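Local structure of DUF4848 domain-containing protein (Bacteroides thetaiotaomicron, 4LB8) at residues A172-K177 against R276-D281; V181-S186 against I192-T197; N238-P243 against R261-E266. The protein is of unknown function but is probably exported to the cell envelope as a lipoprotein. All blocks are in the same frame, centred on the assembly; numbering follows the deposited sequence.

Contact 1 of 3, residues A172-K177 against R276-D281; sequences AYSRQK and RGVPYD
Val278 reaches across to Ser174 and Gln176 with its isopropyl group, and the contact is best followed along that side chain. The bond from CA to CB heads toward segment 172-177, and the chain forks at CB. CG1, trans to the backbone N of Val278 (chi1 -180°), does most of the touching: it lies 3.4 Å from Ser174 OG and 3.7 Å from Ser174 CB. On another side the same methyl meets Gln176 CG at 4.0 Å, the two side chains crossing at a slant. CG2 lies nearest to the backbone, 4.1 Å from Ser174 O. Val278 belongs to the loop linking the antiparallel neighbours 268-275 and 284-289, while Ser174 sits in a different antiparallel sheet, between strands 161-163 and 179-188; the contact thus lays the connection of one sheet against a strand of the other. Val278 also packs on Val181 of strand 179-188. The serine hydroxyl, although beside a methyl, has a polar partner, for Ser174 OG is hydrogen-bonded to Gln282 O. A bend at chi2 (-61°) folds the Gln176 amide back from an extended course, where OE1 is hydrogen-bonded to Gln282 NE2, while NE2 makes a weak bond to Gln282 of the second subunit.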
ATOM      1  N   ALA A 172       5.512   6.815  10.296  1.00 34.43           N
ATOM      2  CA  ALA A 172       6.122   6.229   9.106  1.00 33.97           C
ATOM      3  C   ALA A 172       6.085   4.739   9.239  1.00 38.85           C
ATOM      4  O   ALA A 172       6.316   4.218  10.337  1.00 38.82           O
ATOM      5  CB  ALA A 172       7.545   6.724   8.917  1.00 34.82           C
ATOM      6  N   TYR A 173       5.711   4.044   8.153  1.00 35.94           N
ATOM      7  CA  TYR A 173       5.613   2.597   8.180  1.00 35.52           C
ATOM      8  C   TYR A 173       5.981   1.992   6.846  1.00 40.35           C
ATOM      9  O   TYR A 173       5.990   2.663   5.813  1.00 39.89           O
ATOM     10  CB  TYR A 173       4.185   2.133   8.606  1.00 36.94           C
ATOM     11  CG  TYR A 173       3.069   2.592   7.685  1.00 39.99           C
ATOM     12  CD1 TYR A 173       2.740   1.871   6.534  1.00 41.64           C
ATOM     13  CD2 TYR A 173       2.340   3.752   7.959  1.00 41.71           C
ATOM     14  CE1 TYR A 173       1.741   2.310   5.662  1.00 41.60           C
ATOM     15  CE2 TYR A 173       1.318   4.188   7.104  1.00 42.73           C
ATOM     16  CZ  TYR A 173       1.033   3.471   5.947  1.00 52.04           C
ATOM     17  OH  TYR A 173       0.049   3.917   5.083  1.00 53.70           O
ATOM     18  N   SER A 174       6.221   0.676   6.875  1.00 37.48           N
ATOM     19  CA  SER A 174       6.431  -0.158   5.717  1.00 35.99           C
ATOM     20  C   SER A 174       5.948  -1.550   6.061  1.00 41.31           C
ATOM     21  O   SER A 174       6.530  -2.199   6.923  1.00 41.84           O
ATOM     22  CB  SER A 174       7.882  -0.142   5.280  1.00 37.72           C
ATOM     23  OG  SER A 174       8.000  -0.703   3.984  1.00 43.14           O
ATOM     24  N   ARG A 175       4.788  -1.946   5.514  1.00 38.94           N
ATOM     25  CA  ARG A 175       4.270  -3.293   5.741  1.00 39.55           C
ATOM     26  C   ARG A 175       4.525  -4.095   4.489  1.00 42.32           C
ATOM     27  O   ARG A 175       4.005  -3.768   3.429  1.00 42.20           O
ATOM     28  CB  ARG A 175       2.789  -3.323   6.133  1.00 42.28           C
ATOM     29  CG  ARG A 175       2.283  -4.770   6.333  1.00 59.74           C
ATOM     30  CD  ARG A 175       0.790  -4.879   6.582  1.00 68.46           C
ATOM     31  NE  ARG A 175       0.091  -5.058   5.314  1.00 75.20           N
ATOM     32  CZ  ARG A 175      -0.611  -4.110   4.712  1.00 88.00           C
ATOM     33  NH1 ARG A 175      -0.761  -2.920   5.285  1.00 77.94           N
ATOM     34  NH2 ARG A 175      -1.195  -4.348   3.556  1.00 75.95           N
ATOM     35  N   GLN A 176       5.358  -5.106   4.594  1.00 38.47           N
ATOM     36  CA  GLN A 176       5.679  -5.923   3.442  1.00 38.47           C
ATOM     37  C   GLN A 176       4.912  -7.254   3.533  1.00 42.60           C
ATOM     38  O   GLN A 176       3.989  -7.366   4.323  1.00 41.63           O
ATOM     39  CB  GLN A 176       7.212  -6.087   3.316  1.00 40.04           C
ATOM     40  CG  GLN A 176       7.935  -4.761   3.017  1.00 32.82           C
ATOM     41  CD  GLN A 176       7.498  -4.116   1.708  1.00 52.07           C
ATOM     42  OE1 GLN A 176       7.082  -2.956   1.687  1.00 41.40           O
ATOM     43  NE2 GLN A 176       7.552  -4.858   0.589  1.00 47.06           N
ATOM     44  N   LYS A 177       5.248  -8.231   2.694  1.00 42.69           N
ATOM     45  CA  LYS A 177       4.511  -9.485   2.630  1.00 43.37           C
ATOM     46  C   LYS A 177       4.558 -10.296   3.960  1.00 46.81           C
ATOM     47  O   LYS A 177       3.547 -10.900   4.319  1.00 46.89           O
ATOM     48  CB  LYS A 177       4.962 -10.325   1.411  1.00 45.88           C
ATOM     49  CG  LYS A 177       6.243 -11.106   1.552  1.00 59.32           C
ATOM     50  CD  LYS A 177       6.022 -12.562   1.167  1.00 66.34           C
ATOM     51  CE  LYS A 177       7.145 -13.460   1.627  1.00 69.20           C
ATOM     52  NZ  LYS A 177       8.404 -13.197   0.885  1.00 79.24           N
ATOM     53  N   ARG A 276      16.071  -4.680   9.511  1.00 44.39           N
ATOM     54  CA  ARG A 276      16.821  -5.817   8.978  1.00 45.31           C
ATOM     55  C   ARG A 276      15.937  -6.604   7.972  1.00 49.13           C
ATOM     56  O   ARG A 276      16.422  -7.012   6.920  1.00 48.71           O
ATOM     57  CB  ARG A 276      17.268  -6.717  10.128  1.00 45.72           C
ATOM     58  CG  ARG A 276      18.303  -7.775   9.755  1.00 53.94           C
ATOM     59  CD  ARG A 276      18.771  -8.517  10.986  1.00 69.07           C
ATOM     60  NE  ARG A 276      17.648  -9.086  11.741  1.00 87.62           N
ATOM     61  CZ  ARG A 276      17.751  -9.610  12.959  1.00 97.16           C
ATOM     62  NH1 ARG A 276      18.925  -9.656  13.572  1.00 85.04           N
ATOM     63  NH2 ARG A 276      16.677 -10.107  13.567  1.00 74.70           N
ATOM     64  N   GLY A 277      14.644  -6.739   8.287  1.00 45.45           N
ATOM     65  CA  GLY A 277      13.668  -7.426   7.446  1.00 44.09           C
ATOM     66  C   GLY A 277      13.056  -6.605   6.328  1.00 45.55           C
ATOM     67  O   GLY A 277      12.633  -7.187   5.330  1.00 46.55           O
ATOM     68  N   VAL A 278      12.948  -5.256   6.492  1.00 39.95           N
ATOM     69  CA  VAL A 278      12.356  -4.349   5.494  1.00 38.12           C
ATOM     70  C   VAL A 278      13.504  -3.578   4.831  1.00 42.22           C
ATOM     71  O   VAL A 278      14.159  -2.796   5.492  1.00 43.68           O
ATOM     72  CB  VAL A 278      11.220  -3.437   6.048  1.00 40.26           C
ATOM     73  CG1 VAL A 278      10.663  -2.538   4.960  1.00 39.08           C
ATOM     74  CG2 VAL A 278      10.088  -4.271   6.639  1.00 39.76           C
ATOM     75  N   PRO A 279      13.812  -3.837   3.542  1.00 39.38           N
ATOM     76  CA  PRO A 279      15.006  -3.208   2.920  1.00 40.18           C
ATOM     77  C   PRO A 279      14.874  -1.707   2.686  1.00 43.69           C
ATOM     78  O   PRO A 279      13.768  -1.224   2.506  1.00 43.64           O
ATOM     79  CB  PRO A 279      15.133  -3.953   1.579  1.00 42.01           C
ATOM     80  CG  PRO A 279      13.761  -4.445   1.302  1.00 44.41           C
ATOM     81  CD  PRO A 279      13.166  -4.797   2.619  1.00 39.23           C
ATOM     82  N   TYR A 280      16.002  -0.989   2.637  1.00 42.25           N
ATOM     83  CA  TYR A 280      16.088   0.472   2.464  1.00 43.28           C
ATOM     84  C   TYR A 280      15.186   0.961   1.312  1.00 51.05           C
ATOM     85  O   TYR A 280      14.452   1.928   1.477  1.00 52.58           O
ATOM     86  CB  TYR A 280      17.561   0.900   2.255  1.00 44.86           C
ATOM     87  CG  TYR A 280      17.756   2.360   1.904  1.00 44.66           C
ATOM     88  CD1 TYR A 280      17.741   3.345   2.889  1.00 45.08           C
ATOM     89  CD2 TYR A 280      17.994   2.754   0.592  1.00 45.80           C
ATOM     90  CE1 TYR A 280      17.931   4.691   2.569  1.00 44.43           C
ATOM     91  CE2 TYR A 280      18.203   4.093   0.264  1.00 47.03           C
ATOM     92  CZ  TYR A 280      18.167   5.059   1.254  1.00 53.63           C
ATOM     93  OH  TYR A 280      18.341   6.377   0.905  1.00 57.77           O
ATOM     94  N   ASP A 281      15.190   0.257   0.189  1.00 48.41           N
ATOM     95  CA  ASP A 281      14.357   0.540  -0.984  1.00 47.76           C
ATOM     96  C   ASP A 281      12.876   0.696  -0.599  1.00 46.66           C
ATOM     97  O   ASP A 281      12.167   1.563  -1.129  1.00 44.96           O
ATOM     98  CB  ASP A 281      14.548  -0.633  -1.972  1.00 50.96           C
ATOM     99  CG  ASP A 281      13.547  -0.768  -3.076  1.00 74.16           C
ATOM    100  OD1 ASP A 281      13.697  -0.066  -4.094  1.00 78.55           O
ATOM    101  OD2 ASP A 281      12.658  -1.644  -2.965  1.00 84.74           O
TER

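Contact 2 of 3, residues V181-S186 against I192-T197; sequences VGLYLS and IHANFT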
ATOM      1  N   VAL A 181       7.418  -2.604   9.691  1.00 35.51           N
ATOM      2  CA  VAL A 181       8.231  -1.703  10.508  1.00 35.36           C
ATOM      3  C   VAL A 181       7.516  -0.330  10.610  1.00 37.41           C
ATOM      4  O   VAL A 181       6.881   0.118   9.668  1.00 36.61           O
ATOM      5  CB  VAL A 181       9.717  -1.609  10.043  1.00 39.10           C
ATOM      6  CG1 VAL A 181       9.861  -0.906   8.703  1.00 38.61           C
ATOM      7  CG2 VAL A 181      10.606  -0.977  11.119  1.00 38.97           C
ATOM      8  N   GLY A 182       7.602   0.290  11.768  1.00 35.20           N
ATOM      9  CA  GLY A 182       7.020   1.600  12.007  1.00 34.77           C
ATOM     10  C   GLY A 182       7.835   2.476  12.940  1.00 39.49           C
ATOM     11  O   GLY A 182       8.618   1.978  13.751  1.00 37.91           O
ATOM     12  N   LEU A 183       7.664   3.796  12.784  1.00 36.41           N
ATOM     13  CA  LEU A 183       8.217   4.846  13.622  1.00 36.08           C
ATOM     14  C   LEU A 183       7.095   5.873  13.838  1.00 42.28           C
ATOM     15  O   LEU A 183       6.674   6.560  12.895  1.00 40.37           O
ATOM     16  CB  LEU A 183       9.490   5.477  13.038  1.00 35.53           C
ATOM     17  CG  LEU A 183      10.173   6.571  13.894  1.00 37.03           C
ATOM     18  CD1 LEU A 183      10.472   6.102  15.291  1.00 34.45           C
ATOM     19  CD2 LEU A 183      11.423   7.067  13.209  1.00 38.84           C
ATOM     20  N   TYR A 184       6.576   5.903  15.079  1.00 41.01           N
ATOM     21  CA  TYR A 184       5.471   6.740  15.505  1.00 42.19           C
ATOM     22  C   TYR A 184       5.993   7.768  16.496  1.00 42.89           C
ATOM     23  O   TYR A 184       6.682   7.398  17.446  1.00 41.36           O
ATOM     24  CB  TYR A 184       4.316   5.862  16.074  1.00 46.15           C
ATOM     25  CG  TYR A 184       3.803   4.901  15.017  1.00 53.56           C
ATOM     26  CD1 TYR A 184       2.829   5.298  14.099  1.00 56.61           C
ATOM     27  CD2 TYR A 184       4.403   3.650  14.830  1.00 55.95           C
ATOM     28  CE1 TYR A 184       2.451   4.473  13.034  1.00 59.04           C
ATOM     29  CE2 TYR A 184       4.033   2.820  13.765  1.00 57.43           C
ATOM     30  CZ  TYR A 184       3.053   3.235  12.875  1.00 67.35           C
ATOM     31  OH  TYR A 184       2.645   2.415  11.853  1.00 70.32           O
ATOM     32  N   LEU A 185       5.701   9.067  16.237  1.00 37.85           N
ATOM     33  CA  LEU A 185       6.121  10.196  17.069  1.00 36.59           C
ATOM     34  C   LEU A 185       4.959  10.937  17.678  1.00 40.20           C
ATOM     35  O   LEU A 185       3.930  11.147  17.023  1.00 41.32           O
ATOM     36  CB  LEU A 185       6.982  11.204  16.284  1.00 36.43           C
ATOM     37  CG  LEU A 185       8.274  10.691  15.638  1.00 39.21           C
ATOM     38  CD1 LEU A 185       8.969  11.822  14.939  1.00 39.16           C
ATOM     39  CD2 LEU A 185       9.201   9.989  16.652  1.00 37.56           C
ATOM     40  N   SER A 186       5.142  11.367  18.933  1.00 35.26           N
ATOM     41  CA  SER A 186       4.179  12.155  19.709  1.00 35.32           C
ATOM     42  C   SER A 186       4.969  13.094  20.618  1.00 40.23           C
ATOM     43  O   SER A 186       6.181  12.925  20.735  1.00 40.75           O
ATOM     44  CB  SER A 186       3.200  11.269  20.484  1.00 36.64           C
ATOM     45  OG  SER A 186       3.798  10.437  21.467  1.00 43.83           O
ATOM     46  N   ILE A 192       9.586  14.596  23.082  1.00 35.63           N
ATOM     47  CA  ILE A 192       9.175  13.793  21.933  1.00 34.41           C
ATOM     48  C   ILE A 192       9.354  12.305  22.267  1.00 37.85           C
ATOM     49  O   ILE A 192      10.449  11.878  22.637  1.00 37.13           O
ATOM     50  CB  ILE A 192       9.938  14.226  20.630  1.00 36.99           C
ATOM     51  CG1 ILE A 192       9.684  15.747  20.336  1.00 36.78           C
ATOM     52  CG2 ILE A 192       9.481  13.369  19.429  1.00 37.00           C
ATOM     53  CD1 ILE A 192      10.580  16.408  19.379  1.00 36.66           C
ATOM     54  N   HIS A 193       8.259  11.532  22.136  1.00 34.27           N
ATOM     55  CA  HIS A 193       8.179  10.095  22.387  1.00 34.07           C
ATOM     56  C   HIS A 193       8.219   9.354  21.063  1.00 42.19           C
ATOM     57  O   HIS A 193       7.501   9.733  20.147  1.00 43.57           O
ATOM     58  CB  HIS A 193       6.859   9.775  23.119  1.00 34.68           C
ATOM     59  CG  HIS A 193       6.846  10.147  24.571  1.00 37.97           C
ATOM     60  ND1 HIS A 193       6.866  11.464  24.983  1.00 39.62           N
ATOM     61  CD2 HIS A 193       6.755   9.352  25.656  1.00 39.27           C
ATOM     62  CE1 HIS A 193       6.847  11.419  26.301  1.00 39.57           C
ATOM     63  NE2 HIS A 193       6.771  10.167  26.747  1.00 39.71           N
ATOM     64  N   ALA A 194       9.043   8.313  20.941  1.00 38.90           N
ATOM     65  CA  ALA A 194       9.108   7.517  19.720  1.00 38.35           C
ATOM     66  C   ALA A 194       8.730   6.094  20.025  1.00 39.89           C
ATOM     67  O   ALA A 194       9.080   5.576  21.093  1.00 40.44           O
ATOM     68  CB  ALA A 194      10.510   7.561  19.120  1.00 39.72           C
ATOM     69  N   ASN A 195       8.024   5.472  19.096  1.00 33.58           N
ATOM     70  CA  ASN A 195       7.636   4.078  19.146  1.00 33.72           C
ATOM     71  C   ASN A 195       8.144   3.407  17.851  1.00 37.97           C
ATOM     72  O   ASN A 195       7.766   3.807  16.751  1.00 36.69           O
ATOM     73  CB  ASN A 195       6.109   3.926  19.341  1.00 34.04           C
ATOM     74  CG  ASN A 195       5.585   2.529  19.655  1.00 46.72           C
ATOM     75  OD1 ASN A 195       4.387   2.270  19.542  1.00 49.20           O
ATOM     76  ND2 ASN A 195       6.433   1.587  20.033  1.00 31.82           N
ATOM     77  N   PHE A 196       9.123   2.500  18.005  1.00 35.55           N
ATOM     78  CA  PHE A 196       9.724   1.684  16.951  1.00 34.33           C
ATOM     79  C   PHE A 196       9.037   0.356  17.036  1.00 38.64           C
ATOM     80  O   PHE A 196       9.006  -0.237  18.117  1.00 37.60           O
ATOM     81  CB  PHE A 196      11.238   1.541  17.132  1.00 35.93           C
ATOM     82  CG  PHE A 196      12.087   2.774  16.948  1.00 37.30           C
ATOM     83  CD1 PHE A 196      12.303   3.655  18.001  1.00 39.23           C
ATOM     84  CD2 PHE A 196      12.763   3.001  15.754  1.00 39.91           C
ATOM     85  CE1 PHE A 196      13.133   4.773  17.848  1.00 39.51           C
ATOM     86  CE2 PHE A 196      13.603   4.125  15.603  1.00 41.54           C
ATOM     87  CZ  PHE A 196      13.784   4.998  16.654  1.00 38.06           C
ATOM     88  N   THR A 197       8.421  -0.087  15.926  1.00 37.45           N
ATOM     89  CA  THR A 197       7.635  -1.327  15.900  1.00 38.27           C
ATOM     90  C   THR A 197       8.054  -2.288  14.766  1.00 41.84           C
ATOM     91  O   THR A 197       8.506  -1.854  13.704  1.00 40.06           O
ATOM     92  CB  THR A 197       6.119  -1.015  15.786  1.00 47.41           C
ATOM     93  OG1 THR A 197       5.900  -0.120  14.700  1.00 53.44           O
ATOM     94  CG2 THR A 197       5.524  -0.430  17.065  1.00 43.97           C
TER
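A beta hairpin, strands 179-188 and 191-201, brings Leu183 against Phe196 and Tyr184 against Asn195 and Thr197. Three hydrogen-bonded pairs, Gly182-Thr197, Tyr184-Asn195 and Ser186-His193, alternate with two non-hydrogen-bonded ones, Leu183-Phe196 and Leu185-Ala194. In the middle, Tyr184 N donates to Asn195 O at 2.9 Å, and Asn195 N returns the bond to Tyr184 O at 2.9 Å.

Leu183, Leu185, Ala194 and Phe196 share one face. In Leu183, chi1 (-178°) carries CG out from the strand and chi2 (54°) then turns CD1 over the Phe196 ring, 3.6 Å from the centroid and 9° off the normal: a CH-pi contact. Leu185 CD2 meets Ala194 CB at 3.7 Å. The hairpin lies within a larger antiparallel sheet, flanked by strands 171-175 and 254-262. Within that sheet Leu185, Ile192 and Ala194 touch Phe259 of strand 254-262, whereas Leu183 packs on Ile271 and Ile273 of strand 268-275, which belongs to another sheet.

On the other face, Thr197 OG1 approaches the edge of the Tyr184 ring in its plane, 3.6 Å from Tyr184 CE2, the two side chains crossing nearly at right angles. Ser186 OG lies 3.5 Å from His193 CB, but its hydrogen bond goes to Val119 O of the second subunit. Asn195 ND2 is held by Asn254 OD1 and Val255 O. Arg151 of the second subunit makes a cation-pi contact with Tyr184 and packs on Asn195.

Contact 3 of 3, residues N238-P243 against R261-E266; sequences NKDGIP and RKLAQE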
ATOM      1  N   ASN A 238      22.103  18.778  19.934  1.00 43.35           N
ATOM      2  CA  ASN A 238      21.431  19.627  18.956  1.00 42.04           C
ATOM      3  C   ASN A 238      21.503  19.010  17.547  1.00 44.35           C
ATOM      4  O   ASN A 238      22.586  18.690  17.071  1.00 44.95           O
ATOM      5  CB  ASN A 238      22.048  21.047  18.973  1.00 42.76           C
ATOM      6  CG  ASN A 238      21.369  22.052  18.068  1.00 52.30           C
ATOM      7  OD1 ASN A 238      21.360  21.943  16.830  1.00 44.91           O
ATOM      8  ND2 ASN A 238      20.797  23.060  18.668  1.00 43.94           N
ATOM      9  N   LYS A 239      20.341  18.850  16.888  1.00 39.61           N
ATOM     10  CA  LYS A 239      20.213  18.346  15.516  1.00 37.91           C
ATOM     11  C   LYS A 239      19.297  19.283  14.711  1.00 43.67           C
ATOM     12  O   LYS A 239      18.593  18.834  13.805  1.00 41.92           O
ATOM     13  CB  LYS A 239      19.702  16.891  15.504  1.00 36.36           C
ATOM     14  CG  LYS A 239      20.685  15.888  16.132  1.00 41.30           C
ATOM     15  CD  LYS A 239      21.948  15.708  15.290  1.00 44.22           C
ATOM     16  CE  LYS A 239      22.917  14.738  15.878  1.00 49.96           C
ATOM     17  NZ  LYS A 239      24.144  14.650  15.047  1.00 61.57           N
ATOM     18  N   ASP A 240      19.321  20.598  15.041  1.00 44.13           N
ATOM     19  CA  ASP A 240      18.479  21.628  14.401  1.00 45.99           C
ATOM     20  C   ASP A 240      18.908  21.811  12.946  1.00 53.79           C
ATOM     21  O   ASP A 240      19.935  22.457  12.670  1.00 56.71           O
ATOM     22  CB  ASP A 240      18.554  22.962  15.179  1.00 48.75           C
ATOM     23  CG  ASP A 240      17.480  23.994  14.860  1.00 58.99           C
ATOM     24  OD1 ASP A 240      16.780  23.836  13.828  1.00 58.31           O
ATOM     25  OD2 ASP A 240      17.345  24.968  15.637  1.00 66.99           O
ATOM     26  N   GLY A 241      18.136  21.198  12.046  1.00 48.71           N
ATOM     27  CA  GLY A 241      18.403  21.176  10.617  1.00 48.91           C
ATOM     28  C   GLY A 241      19.641  20.368  10.273  1.00 55.06           C
ATOM     29  O   GLY A 241      20.336  20.688   9.308  1.00 57.78           O
ATOM     30  N   ILE A 242      19.949  19.333  11.078  1.00 49.96           N
ATOM     31  CA  ILE A 242      21.111  18.462  10.879  1.00 48.89           C
ATOM     32  C   ILE A 242      20.605  17.056  10.589  1.00 51.74           C
ATOM     33  O   ILE A 242      20.086  16.387  11.497  1.00 49.31           O
ATOM     34  CB  ILE A 242      22.114  18.475  12.062  1.00 51.90           C
ATOM     35  CG1 ILE A 242      22.686  19.879  12.327  1.00 53.10           C
ATOM     36  CG2 ILE A 242      23.243  17.458  11.827  1.00 52.81           C
ATOM     37  CD1 ILE A 242      23.224  20.085  13.778  1.00 57.27           C
ATOM     38  N   PRO A 243      20.728  16.591   9.321  1.00 49.79           N
ATOM     39  CA  PRO A 243      20.297  15.220   9.002  1.00 47.94           C
ATOM     40  C   PRO A 243      21.191  14.227   9.733  1.00 49.55           C
ATOM     41  O   PRO A 243      22.397  14.481   9.890  1.00 51.36           O
ATOM     42  CB  PRO A 243      20.461  15.137   7.474  1.00 50.23           C
ATOM     43  CG  PRO A 243      20.628  16.543   7.007  1.00 55.99           C
ATOM     44  CD  PRO A 243      21.326  17.235   8.136  1.00 52.64           C
ATOM     45  N   ARG A 261      13.776  16.486  22.192  1.00 41.52           N
ATOM     46  CA  ARG A 261      12.999  17.619  22.687  1.00 41.81           C
ATOM     47  C   ARG A 261      12.859  18.671  21.617  1.00 46.01           C
ATOM     48  O   ARG A 261      13.722  18.772  20.741  1.00 46.33           O
ATOM     49  CB  ARG A 261      13.685  18.284  23.895  1.00 42.96           C
ATOM     50  CG  ARG A 261      13.549  17.585  25.224  1.00 53.25           C
ATOM     51  CD  ARG A 261      14.028  18.458  26.375  1.00 62.52           C
ATOM     52  NE  ARG A 261      15.436  18.862  26.257  1.00 70.38           N
ATOM     53  CZ  ARG A 261      16.146  19.404  27.245  1.00 78.54           C
ATOM     54  NH1 ARG A 261      15.608  19.567  28.446  1.00 62.93           N
ATOM     55  NH2 ARG A 261      17.410  19.757  27.047  1.00 60.77           N
ATOM     56  N   LYS A 262      11.836  19.521  21.748  1.00 42.06           N
ATOM     57  CA  LYS A 262      11.636  20.696  20.914  1.00 42.19           C
ATOM     58  C   LYS A 262      12.479  21.886  21.461  1.00 50.55           C
ATOM     59  O   LYS A 262      12.468  22.176  22.670  1.00 49.39           O
ATOM     60  CB  LYS A 262      10.156  21.079  20.880  1.00 42.78           C
ATOM     61  CG  LYS A 262       9.262  20.118  20.110  1.00 45.72           C
ATOM     62  CD  LYS A 262       7.801  20.527  20.234  1.00 49.09           C
ATOM     63  CE  LYS A 262       7.523  21.886  19.639  1.00 48.63           C
ATOM     64  NZ  LYS A 262       6.101  22.274  19.776  1.00 56.11           N
ATOM     65  N   LEU A 263      13.193  22.566  20.556  1.00 50.68           N
ATOM     66  CA  LEU A 263      13.989  23.749  20.861  1.00 53.08           C
ATOM     67  C   LEU A 263      13.192  25.010  20.578  1.00 60.62           C
ATOM     68  O   LEU A 263      13.495  26.067  21.120  1.00 63.75           O
ATOM     69  CB  LEU A 263      15.283  23.783  20.019  1.00 54.12           C
ATOM     70  CG  LEU A 263      16.296  22.666  20.183  1.00 58.76           C
ATOM     71  CD1 LEU A 263      17.335  22.761  19.099  1.00 60.22           C
ATOM     72  CD2 LEU A 263      16.978  22.726  21.542  1.00 60.82           C
ATOM     73  N   ALA A 264      12.203  24.906  19.691  1.00 57.73           N
ATOM     74  CA  ALA A 264      11.366  26.016  19.257  1.00 58.56           C
ATOM     75  C   ALA A 264       9.861  25.707  19.420  1.00 59.88           C
ATOM     76  O   ALA A 264       9.483  24.680  19.985  1.00 57.32           O
ATOM     77  CB  ALA A 264      11.683  26.335  17.794  1.00 59.94           C
ATOM     78  N   GLN A 265       9.017  26.618  18.919  1.00 57.57           N
ATOM     79  CA  GLN A 265       7.562  26.510  18.934  1.00 57.64           C
ATOM     80  C   GLN A 265       7.102  25.341  18.046  1.00 58.11           C
ATOM     81  O   GLN A 265       6.136  24.660  18.396  1.00 57.45           O
ATOM     82  CB  GLN A 265       6.944  27.836  18.468  1.00 60.98           C
ATOM     83  CG  GLN A 265       5.437  27.957  18.692  1.00 90.48           C
ATOM     84  CD  GLN A 265       4.885  29.179  17.992  1.00123.60           C
ATOM     85  OE1 GLN A 265       5.143  30.326  18.383  1.00119.94           O
ATOM     86  NE2 GLN A 265       4.121  28.959  16.928  1.00120.99           N
ATOM     87  N   GLU A 266       7.802  25.101  16.923  1.00 52.32           N
ATOM     88  CA  GLU A 266       7.465  24.010  16.008  1.00 50.89           C
ATOM     89  C   GLU A 266       8.677  23.175  15.626  1.00 50.88           C
ATOM     90  O   GLU A 266       9.758  23.701  15.318  1.00 49.57           O
ATOM     91  CB  GLU A 266       6.795  24.534  14.735  1.00 53.42           C
ATOM     92  CG  GLU A 266       5.348  24.958  14.934  1.00 73.27           C
ATOM     93  CD  GLU A 266       4.948  26.235  14.221  1.00108.48           C
ATOM     94  OE1 GLU A 266       5.214  26.347  13.000  1.00108.26           O
ATOM     95  OE2 GLU A 266       4.347  27.118  14.879  1.00106.33           O
TER
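Leu263 points its CD1 methyl at the amide of Asn238 and the carboxylate of Asp240, approaching the two from different directions. Against Asn238 the leucine side chain runs at about a right angle, and CD1 stops 3.5 Å from Asn238 ND2. Against Asp240 it slants: the same methyl lies 4.1 Å from Asp240 OD2 and equally far from Asp240 CB, so the approach takes in the CB end as well as an oxygen.

The asparagine amide is held by the start of the turn that follows its strand. From a CG anti to the backbone N (chi1 -176°), Asn238 OD1 accepts the backbone N-H of Asp240 at 3.0 Å, closing an Asx turn; the donor stands above the carbonyl plane. That bond engages the oxygen side of the amide, while ND2 is the end beside Leu263. A type II beta turn follows from Lys239 to Ile242, with Gly241 at positive phi, and carries the chain from strand 235-238 toward strand 244-247. Asp240 OD1 is tied to Gly221 N, and Leu263, just past the end of strand 254-262, has backbone hydrogen bonding with Gly221 too, which gives both sides a common anchor.

All three touching residues are exposed. A single methyl against an amide nitrogen, a carboxylate oxygen and the aspartate CB implies a light van der Waals contact with no directional bond between the segments, while polar bonds to other strands tie each one down.

Overall arrangement
Contacts 1 and 2 are buried, whereas contact 3 lies on the surface. Strands 171-175 and 179-188, neighbours in one antiparallel sheet, join the first two directly, Ala172 O lying 2.8 Å from Leu183 N; both also touch the second subunit. Contact 3 reaches the same sheet through strand 254-262, next to 191-201, where Ile192 CD1 packs on Lys262 CG at 4.0 Å; no other chain of the assembly touches it. Only contact 2 is knit by backbone hydrogen bonds across its segments. The others rest on a few van der Waals touches in which a loop residue meets its partners, a valine between the two sheets in contact 1 and an exposed leucine in contact 3.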